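Local coordinates for protein iminosuccinate reductase (Paracoccus denitrificans, PDB 6RQA) that catalyses the NADH-dependent reduction of iminosuccinate to L-aspartate, regenerating the amino-group donor for the beta-hydroxyaspartate cycle of glycolate and glyoxylate assimilation, at residues A[77-88]-A[317-325]; A[144-155]-A[208-219]. One frame throughout, in Å; residues are numbered along the deposited sequence.

Contact 1: residues A[77-88]-A[317-325]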
loop_
_atom_site.group_PDB
_atom_site.type_symbol
_atom_site.label_atom_id
_atom_site.label_comp_id
_atom_site.label_asym_id
_atom_site.label_seq_id
_atom_site.Cartn_x
_atom_site.Cartn_y
_atom_site.Cartn_z
ATOM N N GLY A 77 2.321 5.422 6.756
ATOM C CA GLY A 77 2.564 5.940 8.091
ATOM C C GLY A 77 1.649 7.109 8.376
ATOM O O GLY A 77 0.970 7.633 7.485
ATOM N N PHE A 78 1.646 7.516 9.644
ATOM C CA PHE A 78 0.814 8.624 10.095
ATOM C C PHE A 78 1.554 9.400 11.171
ATOM O O PHE A 78 2.085 8.806 12.113
ATOM C CB PHE A 78 -0.534 8.125 10.624
ATOM C CG PHE A 78 -1.386 9.202 11.232
ATOM C CD1 PHE A 78 -1.654 10.371 10.534
ATOM C CD2 PHE A 78 -1.933 9.041 12.495
ATOM C CE1 PHE A 78 -2.441 11.363 11.093
ATOM C CE2 PHE A 78 -2.723 10.027 13.057
ATOM C CZ PHE A 78 -2.977 11.189 12.356
ATOM N N ASP A 79 1.587 10.722 11.022
ATOM C CA ASP A 79 2.213 11.626 11.984
ATOM C C ASP A 79 1.101 12.470 12.595
ATOM O O ASP A 79 0.688 13.478 12.017
ATOM C CB ASP A 79 3.275 12.491 11.306
ATOM C CG ASP A 79 4.135 13.261 12.301
ATOM O OD1 ASP A 79 3.632 13.635 13.382
ATOM O OD2 ASP A 79 5.324 13.498 11.993
ATOM N N ALA A 80 0.620 12.054 13.769
ATOM C CA ALA A 80 -0.442 12.792 14.442
ATOM C C ALA A 80 0.013 14.172 14.899
ATOM O O ALA A 80 -0.825 15.066 15.052
ATOM C CB ALA A 80 -0.961 11.994 15.639
ATOM N N SER A 81 1.314 14.365 15.117
ATOM C CA SER A 81 1.807 15.664 15.560
ATOM C C SER A 81 1.754 16.687 14.432
ATOM O O SER A 81 1.313 17.825 14.632
ATOM C CB SER A 81 3.231 15.524 16.097
ATOM O OG SER A 81 3.740 16.773 16.529
ATOM N N ALA A 82 2.195 16.300 13.237
ATOM C CA ALA A 82 2.215 17.189 12.083
ATOM C C ALA A 82 1.002 17.019 11.179
ATOM O O ALA A 82 0.863 17.773 10.211
ATOM C CB ALA A 82 3.496 16.969 11.271
ATOM N N LEU A 83 0.125 16.060 11.474
ATOM C CA LEU A 83 -1.051 15.760 10.657
ATOM C C LEU A 83 -0.653 15.504 9.203
ATOM O O LEU A 83 -1.092 16.180 8.270
ATOM C CB LEU A 83 -2.098 16.871 10.769
ATOM C CG LEU A 83 -2.804 16.940 12.126
ATOM C CD1 LEU A 83 -3.894 17.997 12.118
ATOM C CD2 LEU A 83 -3.374 15.578 12.506
ATOM N N VAL A 84 0.205 14.503 9.032
ATOM C CA VAL A 84 0.668 14.056 7.726
ATOM C C VAL A 84 0.342 12.575 7.599
ATOM O O VAL A 84 0.655 11.786 8.499
ATOM C CB VAL A 84 2.176 14.309 7.541
ATOM C CG1 VAL A 84 2.635 13.846 6.165
ATOM C CG2 VAL A 84 2.490 15.784 7.747
ATOM N N LEU A 85 -0.291 12.204 6.490
ATOM C CA LEU A 85 -0.756 10.842 6.276
ATOM C C LEU A 85 -0.536 10.459 4.822
ATOM O O LEU A 85 -0.755 11.271 3.919
ATOM C CB LEU A 85 -2.243 10.700 6.638
ATOM C CG LEU A 85 -2.914 9.348 6.382
ATOM C CD1 LEU A 85 -2.354 8.280 7.310
ATOM C CD2 LEU A 85 -4.422 9.462 6.537
ATOM N N GLY A 86 -0.104 9.227 4.602
ATOM C CA GLY A 86 0.066 8.754 3.240
ATOM C C GLY A 86 1.012 7.566 3.191
ATOM O O GLY A 86 1.127 6.807 4.154
ATOM N N LEU A 87 1.680 7.434 2.048
ATOM C CA LEU A 87 2.571 6.310 1.806
ATOM C C LEU A 87 3.491 6.647 0.643
ATOM O O LEU A 87 3.229 7.566 -0.138
ATOM C CB LEU A 87 1.792 5.028 1.494
ATOM C CG LEU A 87 1.186 4.959 0.087
ATOM C CD1 LEU A 87 0.970 3.519 -0.334
ATOM C CD2 LEU A 87 -0.119 5.739 -0.002
ATOM N N LYS A 88 4.574 5.884 0.538
ATOM C CA LYS A 88 5.409 5.863 -0.653
ATOM C C LYS A 88 5.240 4.510 -1.327
ATOM O O LYS A 88 5.366 3.468 -0.676
ATOM C CB LYS A 88 6.883 6.111 -0.321
ATOM C CG LYS A 88 7.752 6.305 -1.561
ATOM C CD LYS A 88 9.204 6.606 -1.214
ATOM C CE LYS A 88 9.921 5.371 -0.696
ATOM N NZ LYS A 88 11.344 5.661 -0.373
ATOM N N LEU A 317 7.653 7.192 7.250
ATOM C CA LEU A 317 7.482 8.535 7.798
ATOM C C LEU A 317 8.568 9.482 7.307
ATOM O O LEU A 317 8.313 10.680 7.131
ATOM C CB LEU A 317 7.471 8.490 9.326
ATOM C CG LEU A 317 6.248 7.872 10.010
ATOM C CD1 LEU A 317 6.455 7.824 11.514
ATOM C CD2 LEU A 317 4.979 8.639 9.671
ATOM N N GLN A 318 9.782 8.970 7.084
ATOM C CA GLN A 318 10.843 9.802 6.525
ATOM C C GLN A 318 10.460 10.326 5.147
ATOM O O GLN A 318 10.660 11.509 4.846
ATOM C CB GLN A 318 12.149 9.009 6.459
ATOM C CG GLN A 318 12.722 8.654 7.819
ATOM C CD GLN A 318 13.781 7.572 7.740
ATOM O OE1 GLN A 318 13.848 6.824 6.766
ATOM N NE2 GLN A 318 14.614 7.482 8.769
ATOM N N ASP A 319 9.896 9.460 4.301
ATOM C CA ASP A 319 9.411 9.904 2.999
ATOM C C ASP A 319 8.255 10.885 3.147
ATOM O O ASP A 319 8.188 11.890 2.431
ATOM C CB ASP A 319 8.982 8.699 2.161
ATOM C CG ASP A 319 10.091 7.680 1.994
ATOM O OD1 ASP A 319 11.171 8.051 1.487
ATOM O OD2 ASP A 319 9.882 6.509 2.377
ATOM N N LEU A 320 7.334 10.610 4.074
ATOM C CA LEU A 320 6.190 11.495 4.265
ATOM C C LEU A 320 6.628 12.871 4.745
ATOM O O LEU A 320 6.127 13.894 4.264
ATOM C CB LEU A 320 5.203 10.874 5.254
ATOM C CG LEU A 320 4.530 9.562 4.842
ATOM C CD1 LEU A 320 3.565 9.097 5.920
ATOM C CD2 LEU A 320 3.814 9.719 3.511
ATOM N N ALA A 321 7.571 12.918 5.690
ATOM C CA ALA A 321 8.002 14.198 6.240
ATOM C C ALA A 321 8.705 15.048 5.192
ATOM O O ALA A 321 8.476 16.261 5.112
ATOM C CB ALA A 321 8.918 13.973 7.442
ATOM N N VAL A 322 9.560 14.432 4.376
ATOM C CA VAL A 322 10.305 15.204 3.390
ATOM C C VAL A 322 9.416 15.581 2.208
ATOM O O VAL A 322 9.669 16.586 1.534
ATOM C CB VAL A 322 11.558 14.428 2.942
ATOM C CG1 VAL A 322 11.189 13.284 2.006
ATOM C CG2 VAL A 322 12.565 15.361 2.294
ATOM N N ALA A 323 8.358 14.808 1.948
ATOM C CA ALA A 323 7.450 15.144 0.855
ATOM C C ALA A 323 6.467 16.234 1.259
ATOM O O ALA A 323 6.116 17.090 0.440
ATOM C CB ALA A 323 6.697 13.900 0.387
ATOM N N GLN A 324 6.007 16.215 2.513
ATOM C CA GLN A 324 5.121 17.272 2.988
ATOM C C GLN A 324 5.810 18.630 2.937
ATOM O O GLN A 324 5.198 19.629 2.545
ATOM C CB GLN A 324 4.640 16.964 4.406
ATOM C CG GLN A 324 3.879 18.104 5.077
ATOM C CD GLN A 324 2.618 18.499 4.324
ATOM O OE1 GLN A 324 2.090 17.733 3.516
ATOM N NE2 GLN A 324 2.128 19.703 4.591
ATOM N N ALA A 325 7.088 18.681 3.320
ATOM C CA ALA A 325 7.837 19.930 3.227
ATOM C C ALA A 325 7.995 20.382 1.781
ATOM O O ALA A 325 7.984 21.587 1.502
ATOM C CB ALA A 325 9.205 19.768 3.889
#
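Leu-320 sets its forked end over the beta hairpin 77-88, one methyl to each strand: CD1 lies 3.4 Å from Gly-77 O, and CD2 lies 3.5 Å from Leu-87 N. Val-84 and Leu-320 pass each other head to tail, Val-84 CG1 lying 4.0 Å from Leu-320 CB. The other methyl, Val-84 CG2, meets Gln-324 CG at 3.8 Å. Leu-317 covers the first strand with CD2, 3.5 Å from Phe-78 N. Farther along, the side chain of Lys-88 runs nearly perpendicular to that of Asp-319. The lysine chain bends at chi3 (73°) and brings NZ to Asp-319 OD1 at 3.0 Å, a salt bridge with a weak hydrogen bond. Thr-128 OG1 also binds this amine, and the NAD+-binding Arg-131 pairs with the same carboxylate oxygen. Lys-88 is probably the catalytic proton donor/acceptor, as in relatives; a methionine in its place would probably leave Asp-319 OD1 with Arg-131 but without its lysine partner, and Thr-128 without the amine. Helix 316-333 lies on the mixed sheet, its part 317-325 at 112° to strand 84-88, beside helices 36-51 and 125-143, while Phe-78, Leu-85 and Leu-87 pack against the second subunit.

Contact 2: residues A[144-155]-A[208-219]. With NAD (nicotinamide-adenine-dinucleotide), chain C.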
loop_
_atom_site.group_PDB
_atom_site.type_symbol
_atom_site.label_atom_id
_atom_site.label_comp_id
_atom_site.label_asym_id
_atom_site.label_seq_id
_atom_site.Cartn_x
_atom_site.Cartn_y
_atom_site.Cartn_z
ATOM N N ALA A 144 27.966 10.900 17.041
ATOM C CA ALA A 144 29.356 10.930 16.612
ATOM C C ALA A 144 30.279 11.261 17.783
ATOM O O ALA A 144 29.896 11.990 18.702
ATOM C CB ALA A 144 29.556 11.952 15.497
ATOM N N PRO A 145 31.501 10.729 17.775
ATOM C CA PRO A 145 32.456 11.066 18.835
ATOM C C PRO A 145 32.756 12.557 18.856
ATOM O O PRO A 145 32.690 13.242 17.833
ATOM C CB PRO A 145 33.700 10.248 18.467
ATOM C CG PRO A 145 33.184 9.135 17.612
ATOM C CD PRO A 145 32.039 9.721 16.845
ATOM N N LYS A 146 33.084 13.053 20.044
ATOM C CA LYS A 146 33.362 14.471 20.221
ATOM C C LYS A 146 34.580 14.880 19.403
ATOM O O LYS A 146 35.668 14.319 19.564
ATOM C CB LYS A 146 33.576 14.781 21.701
ATOM C CG LYS A 146 34.006 13.583 22.544
ATOM C CD LYS A 146 32.879 13.106 23.458
ATOM C CE LYS A 146 32.182 11.868 22.911
ATOM N NZ LYS A 146 33.078 10.677 22.905
ATOM N N GLY A 147 34.387 15.854 18.516
ATOM C CA GLY A 147 35.461 16.337 17.670
ATOM C C GLY A 147 35.859 15.366 16.576
ATOM O O GLY A 147 37.049 15.129 16.359
ATOM N N ALA A 148 34.875 14.799 15.881
ATOM C CA ALA A 148 35.159 13.882 14.783
ATOM C C ALA A 148 35.810 14.642 13.635
ATOM O O ALA A 148 35.241 15.609 13.119
ATOM C CB ALA A 148 33.878 13.194 14.320
ATOM N N LYS A 149 37.003 14.205 13.235
ATOM C CA LYS A 149 37.793 14.908 12.233
ATOM C C LYS A 149 37.835 14.213 10.882
ATOM O O LYS A 149 38.018 14.886 9.867
ATOM C CB LYS A 149 39.230 15.101 12.733
ATOM C CG LYS A 149 39.320 15.662 14.145
ATOM C CD LYS A 149 40.721 15.518 14.721
ATOM C CE LYS A 149 41.678 16.541 14.136
ATOM N NZ LYS A 149 41.322 17.926 14.552
ATOM N N VAL A 150 37.669 12.892 10.843
ATOM C CA VAL A 150 37.807 12.114 9.618
ATOM C C VAL A 150 36.518 11.343 9.375
ATOM O O VAL A 150 36.052 10.608 10.252
ATOM C CB VAL A 150 39.009 11.153 9.688
ATOM C CG1 VAL A 150 39.058 10.278 8.445
ATOM C CG2 VAL A 150 40.302 11.935 9.849
ATOM N N LEU A 151 35.955 11.505 8.181
ATOM C CA LEU A 151 34.750 10.803 7.766
ATOM C C LEU A 151 35.128 9.641 6.857
ATOM O O LEU A 151 35.872 9.822 5.888
ATOM C CB LEU A 151 33.794 11.751 7.042
ATOM C CG LEU A 151 32.553 11.127 6.404
ATOM C CD1 LEU A 151 31.624 10.565 7.469
ATOM C CD2 LEU A 151 31.830 12.144 5.535
ATOM N N GLY A 152 34.615 8.454 7.171
ATOM C CA GLY A 152 34.894 7.277 6.372
ATOM C C GLY A 152 33.703 6.818 5.558
ATOM O O GLY A 152 32.641 6.524 6.113
ATOM N N MET A 153 33.868 6.751 4.239
ATOM C CA MET A 153 32.801 6.360 3.325
ATOM C C MET A 153 33.058 4.942 2.835
ATOM O O MET A 153 34.071 4.684 2.174
ATOM C CB MET A 153 32.708 7.323 2.141
ATOM C CG MET A 153 32.331 8.743 2.517
ATOM S SD MET A 153 30.671 8.865 3.210
ATOM C CE MET A 153 29.688 8.230 1.853
ATOM N N ILE A 154 32.147 4.031 3.156
ATOM C CA ILE A 154 32.185 2.666 2.646
ATOM C C ILE A 154 31.116 2.574 1.564
ATOM O O ILE A 154 29.931 2.370 1.851
ATOM C CB ILE A 154 31.967 1.631 3.751
ATOM C CG1 ILE A 154 33.068 1.749 4.808
ATOM C CG2 ILE A 154 31.948 0.223 3.158
ATOM C CD1 ILE A 154 32.986 0.699 5.894
ATOM N N GLY A 155 31.531 2.743 0.313
ATOM C CA GLY A 155 30.578 2.680 -0.794
ATOM C C GLY A 155 30.625 3.975 -1.577
ATOM O O GLY A 155 30.658 5.074 -1.023
ATOM N N LEU A 208 40.630 2.521 7.204
ATOM C CA LEU A 208 39.383 3.257 7.383
ATOM C C LEU A 208 38.809 3.025 8.776
ATOM O O LEU A 208 38.410 3.973 9.461
ATOM C CB LEU A 208 38.379 2.853 6.300
ATOM C CG LEU A 208 37.114 3.702 6.127
ATOM C CD1 LEU A 208 36.680 3.713 4.670
ATOM C CD2 LEU A 208 35.980 3.193 7.006
ATOM N N GLY A 209 38.769 1.767 9.218
ATOM C CA GLY A 209 38.257 1.464 10.542
ATOM C C GLY A 209 39.073 2.061 11.670
ATOM O O GLY A 209 38.535 2.287 12.760
ATOM N N ALA A 210 40.357 2.332 11.435
ATOM C CA ALA A 210 41.241 2.843 12.472
ATOM C C ALA A 210 41.435 4.352 12.417
ATOM O O ALA A 210 41.946 4.929 13.383
ATOM C CB ALA A 210 42.610 2.158 12.387
ATOM N N GLU A 211 41.046 5.005 11.321
ATOM C CA GLU A 211 41.257 6.436 11.164
ATOM C C GLU A 211 39.979 7.242 11.002
ATOM O O GLU A 211 40.013 8.460 11.210
ATOM C CB GLU A 211 42.168 6.715 9.956
ATOM C CG GLU A 211 43.532 6.048 10.045
ATOM C CD GLU A 211 44.386 6.301 8.817
ATOM O OE1 GLU A 211 45.620 6.136 8.906
ATOM O OE2 GLU A 211 43.822 6.667 7.763
ATOM N N ALA A 212 38.862 6.614 10.646
ATOM C CA ALA A 212 37.606 7.323 10.446
ATOM C C ALA A 212 36.848 7.400 11.765
ATOM O O ALA A 212 36.513 6.368 12.358
ATOM C CB ALA A 212 36.757 6.639 9.376
ATOM N N ASP A 213 36.583 8.624 12.222
ATOM C CA ASP A 213 35.798 8.822 13.433
ATOM C C ASP A 213 34.316 8.581 13.189
ATOM O O ASP A 213 33.613 8.094 14.083
ATOM C CB ASP A 213 36.027 10.236 13.972
ATOM C CG ASP A 213 37.499 10.598 14.047
ATOM O OD1 ASP A 213 38.311 9.718 14.408
ATOM O OD2 ASP A 213 37.845 11.757 13.738
ATOM N N VAL A 214 33.829 8.914 11.997
ATOM C CA VAL A 214 32.462 8.629 11.579
ATOM C C VAL A 214 32.529 7.806 10.302
ATOM O O VAL A 214 33.222 8.186 9.350
ATOM C CB VAL A 214 31.649 9.918 11.360
ATOM C CG1 VAL A 214 30.280 9.590 10.783
ATOM C CG2 VAL A 214 31.511 10.684 12.664
ATOM N N ILE A 215 31.820 6.681 10.285
ATOM C CA ILE A 215 31.804 5.770 9.148
ATOM C C ILE A 215 30.375 5.666 8.637
ATOM O O ILE A 215 29.444 5.452 9.421
ATOM C CB ILE A 215 32.354 4.380 9.521
ATOM C CG1 ILE A 215 33.810 4.488 9.982
ATOM C CG2 ILE A 215 32.242 3.426 8.343
ATOM C CD1 ILE A 215 34.423 3.162 10.376
ATOM N N VAL A 216 30.205 5.821 7.327
ATOM C CA VAL A 216 28.908 5.701 6.671
ATOM C C VAL A 216 29.040 4.675 5.556
ATOM O O VAL A 216 29.796 4.886 4.600
ATOM C CB VAL A 216 28.414 7.045 6.112
ATOM C CG1 VAL A 216 27.142 6.843 5.306
ATOM C CG2 VAL A 216 28.183 8.034 7.243
ATOM N N SER A 217 28.312 3.569 5.679
ATOM C CA SER A 217 28.298 2.510 4.679
ATOM C C SER A 217 26.968 2.542 3.940
ATOM O O SER A 217 25.908 2.639 4.566
ATOM C CB SER A 217 28.520 1.141 5.324
ATOM O OG SER A 217 27.542 0.877 6.316
ATOM N N ILE A 218 27.029 2.457 2.611
ATOM C CA ILE A 218 25.843 2.591 1.772
ATOM C C ILE A 218 25.983 1.650 0.575
ATOM O O ILE A 218 25.755 2.033 -0.579
ATOM C CB ILE A 218 25.644 4.068 1.361
ATOM C CG1 ILE A 218 24.302 4.294 0.651
ATOM C CG2 ILE A 218 26.843 4.599 0.561
ATOM C CD1 ILE A 218 23.105 4.176 1.561
ATOM N N THR A 219 26.352 0.401 0.845
ATOM C CA THR A 219 26.578 -0.594 -0.193
ATOM C C THR A 219 25.441 -1.606 -0.226
ATOM O O THR A 219 24.734 -1.818 0.763
ATOM C CB THR A 219 27.903 -1.334 0.025
ATOM O OG1 THR A 219 27.791 -2.184 1.173
ATOM C CG2 THR A 219 29.036 -0.352 0.245
HETATM P PA NAD C . 24.211 1.570 -6.074
HETATM O O1A NAD C . 24.065 0.206 -6.689
HETATM O O2A NAD C . 24.314 2.924 -6.698
HETATM O O5B NAD C . 25.816 1.374 -5.445
HETATM C C5B NAD C . 25.887 0.109 -4.911
HETATM C C4B NAD C . 27.242 -0.071 -4.279
HETATM O O4B NAD C . 27.244 -1.304 -3.585
HETATM C C3B NAD C . 28.218 -0.197 -5.445
HETATM O O3B NAD C . 28.653 1.101 -5.688
HETATM C C2B NAD C . 29.312 -1.086 -4.842
HETATM O O2B NAD C . 30.262 -0.351 -4.147
HETATM C C1B NAD C . 28.506 -1.938 -3.781
HETATM N N9A NAD C . 28.210 -3.282 -4.289
HETATM C C8A NAD C . 27.478 -3.685 -5.422
HETATM N N7A NAD C . 27.422 -5.010 -5.557
HETATM C C5A NAD C . 28.148 -5.506 -4.458
HETATM C C6A NAD C . 28.460 -6.823 -4.027
HETATM N N6A NAD C . 28.013 -7.890 -4.748
HETATM N N1A NAD C . 29.204 -7.024 -2.892
HETATM C C2A NAD C . 29.616 -5.900 -2.224
HETATM N N3A NAD C . 29.398 -4.597 -2.508
HETATM C C4A NAD C . 28.649 -4.439 -3.653
HETATM O O3 NAD C . 23.162 1.376 -4.867
HETATM P PN NAD C . 22.651 2.720 -4.195
HETATM O O1N NAD C . 23.626 3.810 -3.825
HETATM O O2N NAD C . 21.294 2.809 -4.797
HETATM O O5D NAD C . 22.117 2.267 -2.557
HETATM C C5D NAD C . 22.959 1.282 -2.134
HETATM C C4D NAD C . 22.326 0.596 -0.950
HETATM O O4D NAD C . 21.590 1.582 -0.193
HETATM C C3D NAD C . 21.283 -0.415 -1.513
HETATM O O3D NAD C . 21.536 -1.614 -0.871
HETATM C C2D NAD C . 19.938 0.193 -1.076
HETATM O O2D NAD C . 19.011 -0.738 -0.632
HETATM C C1D NAD C . 20.407 0.953 0.188
HETATM N N1N NAD C . 19.405 2.042 0.521
HETATM C C2N NAD C . 19.117 2.202 1.845
HETATM C C3N NAD C . 18.205 3.181 2.233
HETATM C C7N NAD C . 17.950 3.289 3.700
HETATM O O7N NAD C . 17.161 4.106 4.163
HETATM N N7N NAD C . 18.646 2.424 4.509
HETATM C C4N NAD C . 17.598 3.982 1.265
HETATM C C5N NAD C . 17.909 3.796 -0.077
HETATM C C6N NAD C . 18.828 2.810 -0.453
#
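Ile-154 reaches from its strand over four residues of segment 208-219. Its CB lies 3.8 Å from Ser-217 CB, and CG2 is directed to Thr-219 CG2. The other branch has CG1 anti to the carbonyl carbon (chi1 -61°), where it meets Leu-208 CD2 at 3.9 Å; the chain then runs on extended, and the tip CD1 ends 3.7 Å from Ile-215 CG2. Leu-208, on helix 205-211, thereby packs over Ile-154 on the face that it shares with Ile-215. Gly-152, lacking a side chain, lets Ala-212 CB come to 3.6 Å from Gly-152 N. On the other face Leu-151 CD1 packs on Val-214 CG1, and Met-153 lies alongside Val-216.

The backbones form a parallel ladder, in which Gly-152 N bonds to Val-214 O and Val-216 N to Gly-152 O, while Ile-154 uses its N toward Val-216 O and its O toward Ile-218 N. Where the strands begin, Asp-213 OD2 receives two backbone amides: Lys-149 N at 2.6 Å, along the anti lone pair, and Val-150 N at 3.1 Å, from above the carboxylate plane. This double grip ties the loop before strand 150-154 to the turn after helix 205-211. At the opposite end Ile-218 CD1 comes 3.5 Å from O4D of NAD, and Thr-219 CA comes 3.5 Å from its O4B, so the loop just after strand 214-217 borders both ribose rings of the dinucleotide.

These are the first and fourth strands, in chain order, of a Rossmann-type parallel sheet. Strand 150-154 is flanked on its other edge by strand 175-179, and strand 214-217 by strand 235-239; helix 158-170 covers the face of Leu-151 and Met-153.

Overall arrangement
Contact 1 belongs to the mixed sheet and contact 2 to the parallel, NAD-binding sheet; their centres stand 30 Å apart on opposite sides of the chain's centre, and their nearest atoms are about 11 Å apart. Along the chain contact 2 is nested inside contact 1: after hairpin 77-88 the chain runs through helix 125-143 into the parallel sheet, completes it, and returns by helix 316-333 to pack on the hairpin. Contact 2 reaches the cofactor directly, whereas contact 1 lies near it through Lys-88, whose side chain is about 7 Å from the NAD at the nearest atoms, consistent with an active site between the two sheets.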